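Local coordinates for ABC transporter, solute-binding protein (Staphylococcus aureus, PDB 6LKJ), which binds a sugar 6-phosphate in the cleft between its two lobes and, like other solute-binding proteins, probably delivers it to an ABC transporter, at residues L3-P8 against V54-V59. Residues are numbered along the deposited sequence; the frame is centred on the assembly and turned at random.
Sequences LTVYSP and VFMGGV. With BGP (6-O-phosphono-beta-D-galactopyranose), chain B.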
loop_
_atom_site.group_PDB
_atom_site.type_symbol
_atom_site.label_atom_id
_atom_site.label_comp_id
_atom_site.label_asym_id
_atom_site.label_seq_id
_atom_site.Cartn_x
_atom_site.Cartn_y
_atom_site.Cartn_z
ATOM N N LEU A 3 -17.441 3.575 -15.333
ATOM C CA LEU A 3 -17.029 2.641 -14.293
ATOM C C LEU A 3 -16.164 3.399 -13.293
ATOM O O LEU A 3 -15.140 3.977 -13.671
ATOM C CB LEU A 3 -16.263 1.462 -14.897
ATOM C CG LEU A 3 -16.094 0.162 -14.104
ATOM C CD1 LEU A 3 -15.728 -0.972 -15.047
ATOM C CD2 LEU A 3 -15.038 0.292 -13.012
ATOM N N THR A 4 -16.568 3.390 -12.026
ATOM C CA THR A 4 -15.901 4.169 -10.988
ATOM C C THR A 4 -15.053 3.261 -10.104
ATOM O O THR A 4 -15.521 2.210 -9.652
ATOM C CB THR A 4 -16.925 4.931 -10.142
ATOM O OG1 THR A 4 -17.545 5.942 -10.945
ATOM C CG2 THR A 4 -16.253 5.588 -8.945
ATOM N N VAL A 5 -13.812 3.674 -9.854
ATOM C CA VAL A 5 -12.857 2.901 -9.069
ATOM C C VAL A 5 -12.433 3.726 -7.859
ATOM O O VAL A 5 -11.998 4.873 -8.007
ATOM C CB VAL A 5 -11.627 2.504 -9.909
ATOM C CG1 VAL A 5 -10.588 1.805 -9.042
ATOM C CG2 VAL A 5 -12.037 1.619 -11.079
ATOM N N TYR A 6 -12.563 3.143 -6.667
ATOM C CA TYR A 6 -11.955 3.696 -5.463
ATOM C C TYR A 6 -10.526 3.184 -5.357
ATOM O O TYR A 6 -10.286 1.977 -5.469
ATOM C CB TYR A 6 -12.721 3.295 -4.200
ATOM C CG TYR A 6 -14.212 3.545 -4.198
ATOM C CD1 TYR A 6 -15.092 2.623 -4.751
ATOM C CD2 TYR A 6 -14.743 4.678 -3.595
ATOM C CE1 TYR A 6 -16.458 2.840 -4.733
ATOM C CE2 TYR A 6 -16.109 4.902 -3.571
ATOM C CZ TYR A 6 -16.961 3.979 -4.140
ATOM O OH TYR A 6 -18.319 4.195 -4.120
ATOM N N SER A 7 -9.577 4.093 -5.123
ATOM C CA SER A 7 -8.204 3.631 -4.994
ATOM C C SER A 7 -7.356 4.554 -4.129
ATOM O O SER A 7 -7.291 5.761 -4.410
ATOM C CB SER A 7 -7.551 3.483 -6.368
ATOM O OG SER A 7 -6.226 2.998 -6.240
ATOM N N PRO A 8 -6.707 4.026 -3.087
ATOM C CA PRO A 8 -5.702 4.820 -2.367
ATOM C C PRO A 8 -4.397 4.984 -3.130
ATOM O O PRO A 8 -3.524 5.728 -2.665
ATOM C CB PRO A 8 -5.491 4.026 -1.071
ATOM C CG PRO A 8 -5.835 2.620 -1.439
ATOM C CD PRO A 8 -6.948 2.721 -2.446
ATOM N N VAL A 54 -15.485 -0.722 -8.236
ATOM C CA VAL A 54 -14.293 -1.499 -7.909
ATOM C C VAL A 54 -13.453 -0.729 -6.896
ATOM O O VAL A 54 -13.365 0.501 -6.953
ATOM C CB VAL A 54 -13.468 -1.822 -9.178
ATOM C CG1 VAL A 54 -12.163 -2.521 -8.822
ATOM C CG2 VAL A 54 -14.279 -2.678 -10.142
ATOM N N PHE A 55 -12.852 -1.459 -5.956
ATOM C CA PHE A 55 -11.878 -0.922 -5.013
ATOM C C PHE A 55 -10.554 -1.633 -5.252
ATOM O O PHE A 55 -10.473 -2.857 -5.114
ATOM C CB PHE A 55 -12.345 -1.120 -3.568
ATOM C CG PHE A 55 -11.702 -0.182 -2.578
ATOM C CD1 PHE A 55 -10.342 -0.250 -2.314
ATOM C CD2 PHE A 55 -12.464 0.753 -1.896
ATOM C CE1 PHE A 55 -9.753 0.607 -1.401
ATOM C CE2 PHE A 55 -11.879 1.614 -0.980
ATOM C CZ PHE A 55 -10.523 1.539 -0.734
ATOM N N MET A 56 -9.520 -0.874 -5.615
ATOM C CA MET A 56 -8.198 -1.438 -5.848
ATOM C C MET A 56 -7.164 -0.687 -5.020
ATOM O O MET A 56 -7.187 0.546 -4.942
ATOM C CB MET A 56 -7.822 -1.405 -7.344
ATOM C CG MET A 56 -7.578 -0.022 -7.929
ATOM S SD MET A 56 -7.182 -0.077 -9.691
ATOM C CE MET A 56 -5.600 -0.913 -9.668
ATOM N N GLY A 57 -6.266 -1.436 -4.395
ATOM C CA GLY A 57 -5.271 -0.858 -3.521
ATOM C C GLY A 57 -5.622 -1.040 -2.054
ATOM O O GLY A 57 -6.774 -1.268 -1.677
ATOM N N GLY A 58 -4.603 -0.929 -1.213
ATOM C CA GLY A 58 -4.759 -1.159 0.205
ATOM C C GLY A 58 -4.754 -2.638 0.554
ATOM O O GLY A 58 -4.996 -3.512 -0.278
ATOM N N VAL A 59 -4.459 -2.917 1.822
ATOM C CA VAL A 59 -4.454 -4.290 2.312
ATOM C C VAL A 59 -5.895 -4.703 2.592
ATOM O O VAL A 59 -6.308 -4.846 3.749
ATOM C CB VAL A 59 -3.549 -4.442 3.550
ATOM C CG1 VAL A 59 -2.088 -4.453 3.123
ATOM C CG2 VAL A 59 -3.784 -3.308 4.541
HETATM C C1 BGP B . 0.490 1.330 0.569
HETATM C C2 BGP B . -0.367 0.240 -0.053
HETATM C C3 BGP B . -1.014 0.722 -1.303
HETATM C C4 BGP B . -1.808 1.976 -1.064
HETATM C C5 BGP B . -0.938 3.060 -0.429
HETATM C C6 BGP B . -1.751 4.281 -0.147
HETATM O O1 BGP B . 1.012 0.898 1.736
HETATM O O2 BGP B . 0.462 -0.910 -0.352
HETATM O O3 BGP B . -1.903 -0.295 -1.807
HETATM O O4 BGP B . -2.891 1.653 -0.178
HETATM O O5 BGP B . -0.322 2.578 0.817
HETATM O O6 BGP B . -2.719 3.991 0.796
HETATM P P BGP B . -2.801 4.914 2.158
HETATM O O1P BGP B . -1.569 4.704 2.997
HETATM O O2P BGP B . -4.024 4.504 2.946
HETATM O O3P BGP B . -2.916 6.366 1.779
#
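In the first lobe of this periplasmic-binding-protein fold, the parallel strands 3-7 and 54-56 run side by side, and the chain just beyond them, Pro8 on one and Gly57 and Gly58 on the other, reaches the sugar-phosphate site. Tyr6 grips its neighbour with both backbone polar atoms: N donates to Val54 O at 2.8 Å, and O accepts from Met56 N at 3.0 Å. The longer bond from Val54 N to Thr4 O (3.3 Å) extends the ladder towards the strand starts. At the other end, past the Met56 bond, the Ser7 hydroxyl takes over: chi1 of -178° swings OG to the carbonyl side, where it donates its hydrogen to Met56 O at 2.9 Å, reaching that oxygen from above the carbonyl plane. Ser7 OG is also hydrogen-bonded to Tyr9 N.

On one face of the sheet, the Val5 and Val54 side chains lie alongside each other, and Val5 CG1 packs on Met56 CG at 3.7 Å. On the other, Tyr6 CB meets the CD2 side of Phe55; the two rings are near parallel but slid so far apart that they barely overlap. Tyr6 O sits over one face of the Phe55 ring, offset to its rim, while Pro8 CD touches Phe55 CE1 at 3.7 Å.

Past the strands, Gly58 N donates to O3 of the bound 6-O-phosphono-beta-D-galactopyranose at 2.8 Å and 166°, a nearly straight bond, and Pro8 CB lies 3.3 Å from the ligand O6. Thr36 and Asp216 also bind this ligand.

Helix 36-44 packs against the Tyr6 and Phe55 face, and the Tyr6 hydroxyl is hydrogen-bonded to Gly52 N and Glu46. Helix 230-237 lies against Val5, Val54 and Met56, while strands 28-33 and 213-221 flank the pair, parallel to 3-7 and antiparallel to 54-56 respectively.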